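Local coordinates for NADH oxidase (Thermus thermophilus, PDB 6RVB) that reduces coenzyme A disulfide with electrons from NADH, using FAD as its bound flavin cofactor, at the nicotinamide-adenine-dinucleotide site. Numbering follows the deposited sequence. Chains: chain A/B, NADH oxidase.

The nicotinamide-adenine-dinucleotide site. Residues chain A 120, 134, 155-160, 163, 178-180, 187, 240-243, 297-298, 327-329; chain B 425. With NAD (nicotinamide-adenine-dinucleotide), chain C.
NAD lies extended, its adenosine half over the glycine-rich loop of chain A and its nicotinamide half against residues 297-298 and strand 327-331. The carboxamide N7N donates a nearly straight hydrogen bond to A:Ile328 O (2.7 Å, 168° at H), reaching it from above the carbonyl plane; B:Ala425 of the other subunit stands behind A:Ile328 as second shell. A:Tyr159 lays its CB over the nicotinamide face, 3.6 Å from the ring centroid; with CG anti to the carbonyl carbon (chi1 -57°), its phenol ring runs on beside the carboxamide. A:Ile160 brings its CG2 branch to C6N at 3.3 Å, and A:Leu298 CD2 packs near the carboxamide oxygen O7N. The neighbouring ribose donates a hydrogen bond from its 2'-hydroxyl O2D to A:Pro297 O at 2.7 Å, coming from well above the carbonyl plane. At the nicotinamide-side phosphate PN, the backbone N-H groups of A:Ile160 and A:Gly242 make weak hydrogen bonds to O2N and O1N respectively. The adenosine ribose is held by its 3'-hydroxyl O3B, which meets a lone pair of A:Ala240 O in the carbonyl plane at 3.1 Å. Beyond it, A:Thr241 CG2 covers one adenine face, while A:Ala180 N hydrogen-bonds N7A at 3.1 Å.

A:Glu179, CG anti to the backbone N (chi1 161°) and bent at chi2, sets both carboxylate oxygens against the adenosine ribose ring oxygen O4B and near C8A; acceptor faces acceptor, a contact without a hydrogen bond. Its OE1 accepts the A:Ala157 N-H through the anti lone pair (2.9 Å), tying the loop to the end of strand 174-178. An alanine here would remove that carboxylate and would probably loosen the loop beneath the ribose. With the GxGxxG loop leading into helix 159-170, these groups hold the dinucleotide where NADH would deliver electrons to the flavin.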
ATOM      1  N   PRO A 120      24.295 -19.298  19.440  1.00 69.34           N
ATOM      2  CA  PRO A 120      25.749 -19.136  19.257  1.00 62.55           C
ATOM      3  C   PRO A 120      26.476 -19.866  20.360  1.00 61.48           C
ATOM      4  O   PRO A 120      25.914 -20.190  21.416  1.00 63.61           O
ATOM      5  CB  PRO A 120      25.930 -17.661  19.467  1.00 56.07           C
ATOM      6  CG  PRO A 120      24.934 -17.388  20.629  1.00 56.52           C
ATOM      7  CD  PRO A 120      23.770 -18.399  20.489  1.00 56.10           C
ATOM      8  N   ARG A 134      10.357 -19.044  19.585  1.00 53.65           N
ATOM      9  CA  ARG A 134      10.001 -19.715  18.337  1.00 50.74           C
ATOM     10  C   ARG A 134       8.657 -20.446  18.407  1.00 49.24           C
ATOM     11  O   ARG A 134       7.992 -20.578  17.420  1.00 55.21           O
ATOM     12  CB  ARG A 134      11.118 -20.676  17.954  1.00 49.72           C
ATOM     13  CG  ARG A 134      11.069 -21.284  16.593  1.00 52.69           C
ATOM     14  CD  ARG A 134      11.581 -20.313  15.572  1.00 63.26           C
ATOM     15  NE  ARG A 134      11.071 -20.654  14.258  1.00 58.62           N
ATOM     16  CZ  ARG A 134      10.957 -19.766  13.293  1.00 74.73           C
ATOM     17  NH1 ARG A 134      11.367 -18.473  13.511  1.00 62.83           N
ATOM     18  NH2 ARG A 134      10.449 -20.200  12.135  1.00 76.79           N
ATOM     19  N   LEU A 155      20.215 -10.746  22.633  1.00 43.99           N
ATOM     20  CA  LEU A 155      21.265 -10.899  21.643  1.00 51.18           C
ATOM     21  C   LEU A 155      20.647 -10.901  20.276  1.00 50.47           C
ATOM     22  O   LEU A 155      19.891 -11.768  19.995  1.00 54.21           O
ATOM     23  CB  LEU A 155      21.950 -12.249  21.810  1.00 46.53           C
ATOM     24  CG  LEU A 155      23.267 -12.091  22.547  1.00 49.46           C
ATOM     25  CD1 LEU A 155      22.952 -11.982  23.966  1.00 43.38           C
ATOM     26  CD2 LEU A 155      24.125 -13.225  22.321  1.00 49.85           C
ATOM     27  N   GLY A 156      20.940  -9.964  19.415  1.00 45.23           N
ATOM     28  CA  GLY A 156      20.476 -10.104  18.056  1.00 41.01           C
ATOM     29  C   GLY A 156      19.559  -9.025  17.601  1.00 45.02           C
ATOM     30  O   GLY A 156      18.503  -9.009  18.129  1.00 50.60           O
ATOM     31  N   ALA A 157      19.923  -8.160  16.651  1.00 37.75           N
ATOM     32  CA  ALA A 157      19.011  -7.128  16.211  1.00 38.36           C
ATOM     33  C   ALA A 157      18.355  -7.289  14.835  1.00 44.46           C
ATOM     34  O   ALA A 157      18.300  -6.316  14.082  1.00 44.67           O
ATOM     35  CB  ALA A 157      19.628  -5.782  16.328  1.00 41.67           C
ATOM     36  N   GLY A 158      17.842  -8.497  14.551  1.00 42.83           N
ATOM     37  CA  GLY A 158      17.040  -8.827  13.394  1.00 41.88           C
ATOM     38  C   GLY A 158      15.567  -8.694  13.706  1.00 45.15           C
ATOM     39  O   GLY A 158      15.145  -7.808  14.394  1.00 40.37           O
ATOM     40  N   TYR A 159      14.751  -9.574  13.179  1.00 45.57           N
ATOM     41  CA  TYR A 159      13.322  -9.411  13.324  1.00 43.23           C
ATOM     42  C   TYR A 159      12.844  -9.883  14.698  1.00 44.90           C
ATOM     43  O   TYR A 159      12.300  -9.067  15.423  1.00 43.77           O
ATOM     44  CB  TYR A 159      12.547 -10.111  12.175  1.00 53.19           C
ATOM     45  CG  TYR A 159      12.884  -9.701  10.768  1.00 56.88           C
ATOM     46  CD1 TYR A 159      14.119 -10.044  10.183  1.00 76.82           C
ATOM     47  CD2 TYR A 159      11.998  -8.989  10.031  1.00 60.05           C
ATOM     48  CE1 TYR A 159      14.456  -9.645   8.865  1.00 72.92           C
ATOM     49  CE2 TYR A 159      12.303  -8.595   8.743  1.00 78.35           C
ATOM     50  CZ  TYR A 159      13.517  -8.933   8.146  1.00 74.36           C
ATOM     51  OH  TYR A 159      13.758  -8.496   6.869  1.00 53.01           O
ATOM     52  N   ILE A 160      12.994 -11.162  15.077  1.00 44.72           N
ATOM     53  CA  ILE A 160      12.560 -11.481  16.437  1.00 52.50           C
ATOM     54  C   ILE A 160      13.524 -10.690  17.290  1.00 53.40           C
ATOM     55  O   ILE A 160      14.688 -10.570  16.943  1.00 61.41           O
ATOM     56  CB  ILE A 160      12.502 -12.993  16.701  1.00 47.96           C
ATOM     57  CG1 ILE A 160      13.820 -13.716  16.485  1.00 73.53           C
ATOM     58  CG2 ILE A 160      11.597 -13.617  15.683  1.00 47.64           C
ATOM     59  CD1 ILE A 160      13.786 -15.484  16.400  1.00 82.47           C
ATOM     60  N   GLU A 163      11.543  -6.938  17.356  1.00 50.52           N
ATOM     61  CA  GLU A 163      10.167  -7.090  17.822  1.00 39.70           C
ATOM     62  C   GLU A 163      10.110  -7.373  19.292  1.00 46.80           C
ATOM     63  O   GLU A 163       9.187  -6.890  19.958  1.00 51.80           O
ATOM     64  CB  GLU A 163       9.372  -8.143  17.056  1.00 38.83           C
ATOM     65  CG  GLU A 163       8.862  -7.640  15.732  1.00 42.18           C
ATOM     66  CD  GLU A 163       7.918  -8.624  14.980  1.00 75.03           C
ATOM     67  OE1 GLU A 163       7.109  -8.115  14.065  1.00 74.54           O
ATOM     68  OE2 GLU A 163       7.978  -9.872  15.318  1.00 72.06           O
ATOM     69  N   LEU A 178      22.082  -6.270  22.279  1.00 47.30           N
ATOM     70  CA  LEU A 178      23.455  -6.520  21.813  1.00 45.86           C
ATOM     71  C   LEU A 178      23.511  -7.098  20.381  1.00 47.41           C
ATOM     72  O   LEU A 178      23.079  -8.216  20.143  1.00 51.67           O
ATOM     73  CB  LEU A 178      24.080  -7.499  22.810  1.00 43.40           C
ATOM     74  CG  LEU A 178      23.838  -7.127  24.287  1.00 45.51           C
ATOM     75  CD1 LEU A 178      24.169  -8.157  25.290  1.00 34.12           C
ATOM     76  CD2 LEU A 178      24.579  -5.908  24.654  1.00 44.39           C
ATOM     77  N   GLU A 179      24.008  -6.372  19.415  1.00 42.02           N
ATOM     78  CA  GLU A 179      24.216  -6.966  18.085  1.00 42.38           C
ATOM     79  C   GLU A 179      25.687  -7.143  17.748  1.00 43.59           C
ATOM     80  O   GLU A 179      26.530  -6.360  18.086  1.00 48.54           O
ATOM     81  CB  GLU A 179      23.541  -6.093  17.028  1.00 39.28           C
ATOM     82  CG  GLU A 179      24.018  -6.288  15.641  1.00 40.87           C
ATOM     83  CD  GLU A 179      23.578  -7.637  15.052  1.00 53.99           C
ATOM     84  OE1 GLU A 179      22.415  -8.082  15.242  1.00 53.17           O
ATOM     85  OE2 GLU A 179      24.379  -8.257  14.334  1.00 48.63           O
ATOM     86  N   ALA A 180      26.001  -8.185  17.047  1.00 46.76           N
ATOM     87  CA  ALA A 180      27.369  -8.429  16.609  1.00 41.48           C
ATOM     88  C   ALA A 180      27.809  -7.575  15.471  1.00 38.61           C
ATOM     89  O   ALA A 180      28.873  -7.130  15.532  1.00 47.68           O
ATOM     90  CB  ALA A 180      27.547  -9.809  16.262  1.00 31.15           C
ATOM     91  N   HIS A 187      21.239  -6.844   7.963  1.00 51.84           N
ATOM     92  CA  HIS A 187      21.116  -7.544   6.714  1.00 48.59           C
ATOM     93  C   HIS A 187      20.540  -6.635   5.672  1.00 48.02           C
ATOM     94  O   HIS A 187      20.372  -7.075   4.578  1.00 46.13           O
ATOM     95  CB  HIS A 187      20.271  -8.796   6.896  1.00 58.52           C
ATOM     96  CG  HIS A 187      20.971  -9.881   7.687  1.00 92.34           C
ATOM     97  ND1 HIS A 187      20.317 -10.816   8.478  1.00 93.05           N
ATOM     98  CD2 HIS A 187      22.296 -10.170   7.794  1.00 77.53           C
ATOM     99  CE1 HIS A 187      21.209 -11.633   9.022  1.00 82.74           C
ATOM    100  NE2 HIS A 187      22.418 -11.242   8.641  1.00 78.00           N
ATOM    101  N   ALA A 240      18.250 -14.117  20.132  1.00 44.58           N
ATOM    102  CA  ALA A 240      17.503 -13.879  18.911  1.00 43.19           C
ATOM    103  C   ALA A 240      18.418 -13.780  17.732  1.00 44.15           C
ATOM    104  O   ALA A 240      18.528 -12.738  17.172  1.00 44.80           O
ATOM    105  CB  ALA A 240      16.791 -12.634  19.039  1.00 38.01           C
ATOM    106  N   THR A 241      19.052 -14.877  17.381  1.00 44.39           N
ATOM    107  CA  THR A 241      20.290 -14.900  16.650  1.00 43.84           C
ATOM    108  C   THR A 241      20.121 -15.735  15.389  1.00 43.80           C
ATOM    109  O   THR A 241      21.121 -16.203  14.802  1.00 43.53           O
ATOM    110  CB  THR A 241      21.472 -15.580  17.493  1.00 48.30           C
ATOM    111  OG1 THR A 241      20.938 -16.715  18.178  1.00 57.47           O
ATOM    112  CG2 THR A 241      22.076 -14.667  18.511  1.00 39.97           C
ATOM    113  N   GLY A 242      18.885 -15.969  14.993  1.00 41.38           N
ATOM    114  CA  GLY A 242      18.694 -16.688  13.762  1.00 42.47           C
ATOM    115  C   GLY A 242      18.191 -18.109  13.851  1.00 45.75           C
ATOM    116  O   GLY A 242      18.211 -18.735  14.873  1.00 38.67           O
ATOM    117  N   ILE A 243      17.731 -18.631  12.728  1.00 45.61           N
ATOM    118  CA  ILE A 243      17.151 -19.953  12.722  1.00 41.67           C
ATOM    119  C   ILE A 243      17.814 -20.711  11.622  1.00 40.16           C
ATOM    120  O   ILE A 243      18.519 -20.158  10.857  1.00 41.47           O
ATOM    121  CB  ILE A 243      15.675 -19.896  12.418  1.00 45.60           C
ATOM    122  CG1 ILE A 243      15.425 -19.057  11.178  1.00 40.65           C
ATOM    123  CG2 ILE A 243      14.916 -19.198  13.514  1.00 48.48           C
ATOM    124  CD1 ILE A 243      14.017 -18.929  10.809  1.00 36.53           C
ATOM    125  N   PRO A 297      12.136 -18.130   5.058  1.00 39.64           N
ATOM    126  CA  PRO A 297      11.232 -18.599   6.088  1.00 35.31           C
ATOM    127  C   PRO A 297      10.244 -17.622   6.610  1.00 37.83           C
ATOM    128  O   PRO A 297      10.264 -17.335   7.784  1.00 49.56           O
ATOM    129  CB  PRO A 297      12.164 -18.935   7.216  1.00 37.60           C
ATOM    130  CG  PRO A 297      13.448 -19.053   6.668  1.00 37.51           C
ATOM    131  CD  PRO A 297      13.520 -18.150   5.515  1.00 34.00           C
ATOM    132  N   LEU A 298       9.346 -17.162   5.775  1.00 40.21           N
ATOM    133  CA  LEU A 298       8.229 -16.336   6.229  1.00 42.00           C
ATOM    134  C   LEU A 298       6.969 -17.131   6.197  1.00 44.58           C
ATOM    135  O   LEU A 298       6.906 -18.121   5.523  1.00 50.40           O
ATOM    136  CB  LEU A 298       8.053 -15.124   5.318  1.00 38.77           C
ATOM    137  CG  LEU A 298       9.357 -14.338   5.254  1.00 36.97           C
ATOM    138  CD1 LEU A 298       9.345 -13.550   4.094  1.00 32.97           C
ATOM    139  CD2 LEU A 298       9.568 -13.482   6.435  1.00 42.06           C
ATOM    140  N   ALA A 327       9.287  -8.477   2.931  1.00 30.10           N
ATOM    141  CA  ALA A 327       9.098  -8.628   4.373  1.00 32.96           C
ATOM    142  C   ALA A 327       8.704  -7.352   5.046  1.00 36.92           C
ATOM    143  O   ALA A 327       9.215  -6.326   4.713  1.00 46.94           O
ATOM    144  CB  ALA A 327      10.299  -9.163   5.013  1.00 27.98           C
ATOM    145  N   ILE A 328       7.809  -7.395   6.005  1.00 33.39           N
ATOM    146  CA  ILE A 328       7.473  -6.184   6.733  1.00 33.43           C
ATOM    147  C   ILE A 328       7.403  -6.519   8.240  1.00 41.39           C
ATOM    148  O   ILE A 328       7.028  -7.652   8.597  1.00 45.33           O
ATOM    149  CB  ILE A 328       6.200  -5.594   6.188  1.00 31.28           C
ATOM    150  CG1 ILE A 328       5.936  -4.273   6.831  1.00 31.28           C
ATOM    151  CG2 ILE A 328       4.989  -6.440   6.453  1.00 30.21           C
ATOM    152  CD1 ILE A 328       4.678  -3.714   6.381  1.00 30.29           C
ATOM    153  N   PHE A 329       7.852  -5.609   9.100  1.00 31.70           N
ATOM    154  CA  PHE A 329       7.700  -5.791  10.516  1.00 35.66           C
ATOM    155  C   PHE A 329       7.426  -4.482  11.218  1.00 39.95           C
ATOM    156  O   PHE A 329       7.553  -3.449  10.653  1.00 41.88           O
ATOM    157  CB  PHE A 329       8.862  -6.551  11.138  1.00 39.44           C
ATOM    158  CG  PHE A 329      10.139  -5.765  11.247  1.00 39.77           C
ATOM    159  CD1 PHE A 329      11.022  -5.747  10.240  1.00 44.70           C
ATOM    160  CD2 PHE A 329      10.457  -5.066  12.341  1.00 41.44           C
ATOM    161  CE1 PHE A 329      12.150  -5.012  10.309  1.00 44.58           C
ATOM    162  CE2 PHE A 329      11.599  -4.359  12.406  1.00 41.00           C
ATOM    163  CZ  PHE A 329      12.426  -4.331  11.403  1.00 42.07           C
TER
ATOM    164  N   ALA B 425       2.528  -9.241   7.950  1.00 39.35           N
ATOM    165  CA  ALA B 425       2.836  -9.322   9.372  1.00 43.17           C
ATOM    166  C   ALA B 425       1.569  -8.912  10.127  1.00 43.55           C
ATOM    167  O   ALA B 425       0.798  -8.192   9.571  1.00 40.75           O
ATOM    168  CB  ALA B 425       3.954  -8.482   9.721  1.00 40.96           C
TER
HETATM  169  PA  NAD C 502      18.044 -12.887  11.983  1.00 39.40           P
HETATM  170  O1A NAD C 502      17.024 -12.069  11.230  1.00 44.89           O
HETATM  171  O2A NAD C 502      18.961 -13.736  11.268  1.00 45.18           O
HETATM  172  O5B NAD C 502      18.964 -11.929  12.924  1.00 67.72           O
HETATM  173  C5B NAD C 502      20.025 -10.972  12.582  1.00 75.24           C
HETATM  174  C4B NAD C 502      21.371 -11.244  13.337  1.00 53.48           C
HETATM  175  O4B NAD C 502      22.610 -10.521  13.575  1.00 40.38           O
HETATM  176  C3B NAD C 502      20.836 -11.373  14.676  1.00 49.26           C
HETATM  177  O3B NAD C 502      20.064 -12.489  14.497  1.00 54.82           O
HETATM  178  C2B NAD C 502      22.108 -11.688  15.397  1.00 52.79           C
HETATM  179  O2B NAD C 502      22.525 -12.969  15.849  1.00 59.40           O
HETATM  180  C1B NAD C 502      23.187 -11.503  14.444  1.00 46.51           C
HETATM  181  N9A NAD C 502      23.859 -11.451  15.804  1.00 65.64           N
HETATM  182  C8A NAD C 502      23.885 -10.439  16.803  1.00 70.41           C
HETATM  183  N7A NAD C 502      24.584 -10.747  17.954  1.00 48.98           N
HETATM  184  C5A NAD C 502      24.985 -11.985  17.710  1.00 49.26           C
HETATM  185  C6A NAD C 502      25.714 -12.716  18.545  1.00 44.70           C
HETATM  186  N6A NAD C 502      25.991 -12.086  19.621  1.00 45.89           N
HETATM  187  N1A NAD C 502      26.051 -13.997  18.216  1.00 53.95           N
HETATM  188  C2A NAD C 502      25.568 -14.439  16.972  1.00 75.34           C
HETATM  189  N3A NAD C 502      24.775 -13.692  16.095  1.00 39.76           N
HETATM  190  C4A NAD C 502      24.519 -12.469  16.459  1.00 47.80           C
HETATM  191  O3  NAD C 502      17.227 -13.888  12.859  1.00 49.52           O
HETATM  192  PN  NAD C 502      15.831 -13.751  13.666  1.00 47.31           P
HETATM  193  O1N NAD C 502      16.024 -14.871  14.715  1.00 45.87           O
HETATM  194  O2N NAD C 502      15.510 -12.396  14.117  1.00 47.46           O
HETATM  195  O5D NAD C 502      14.813 -14.009  12.474  1.00 39.17           O
HETATM  196  C5D NAD C 502      13.750 -14.918  12.629  1.00 64.14           C
HETATM  197  C4D NAD C 502      13.009 -15.338  11.349  1.00 58.14           C
HETATM  198  O4D NAD C 502      11.630 -15.737  11.558  1.00 61.09           O
HETATM  199  C3D NAD C 502      13.050 -14.162  10.405  1.00 68.29           C
HETATM  200  O3D NAD C 502      14.215 -14.075   9.557  1.00 82.46           O
HETATM  201  C2D NAD C 502      11.792 -14.472   9.654  1.00 71.48           C
HETATM  202  O2D NAD C 502      12.039 -15.542   8.814  1.00 76.44           O
HETATM  203  C1D NAD C 502      10.838 -14.994  10.694  1.00 62.96           C
HETATM  204  N1N NAD C 502      10.348 -13.715  11.264  1.00 71.16           N
HETATM  205  C2N NAD C 502       9.749 -12.794  10.411  1.00 83.83           C
HETATM  206  C3N NAD C 502       9.264 -11.535  10.838  1.00 83.00           C
HETATM  207  C7N NAD C 502       8.601 -10.546   9.876  1.00 76.04           C
HETATM  208  O7N NAD C 502       8.716 -10.640   8.473  1.00 68.52           O
HETATM  209  N7N NAD C 502       7.896  -9.529  10.383  1.00 69.47           N
HETATM  210  C4N NAD C 502       9.394 -11.209  12.198  1.00 71.17           C
HETATM  211  C5N NAD C 502      10.008 -12.108  13.053  1.00 74.16           C
HETATM  212  C6N NAD C 502      10.484 -13.345  12.574  1.00 75.82           C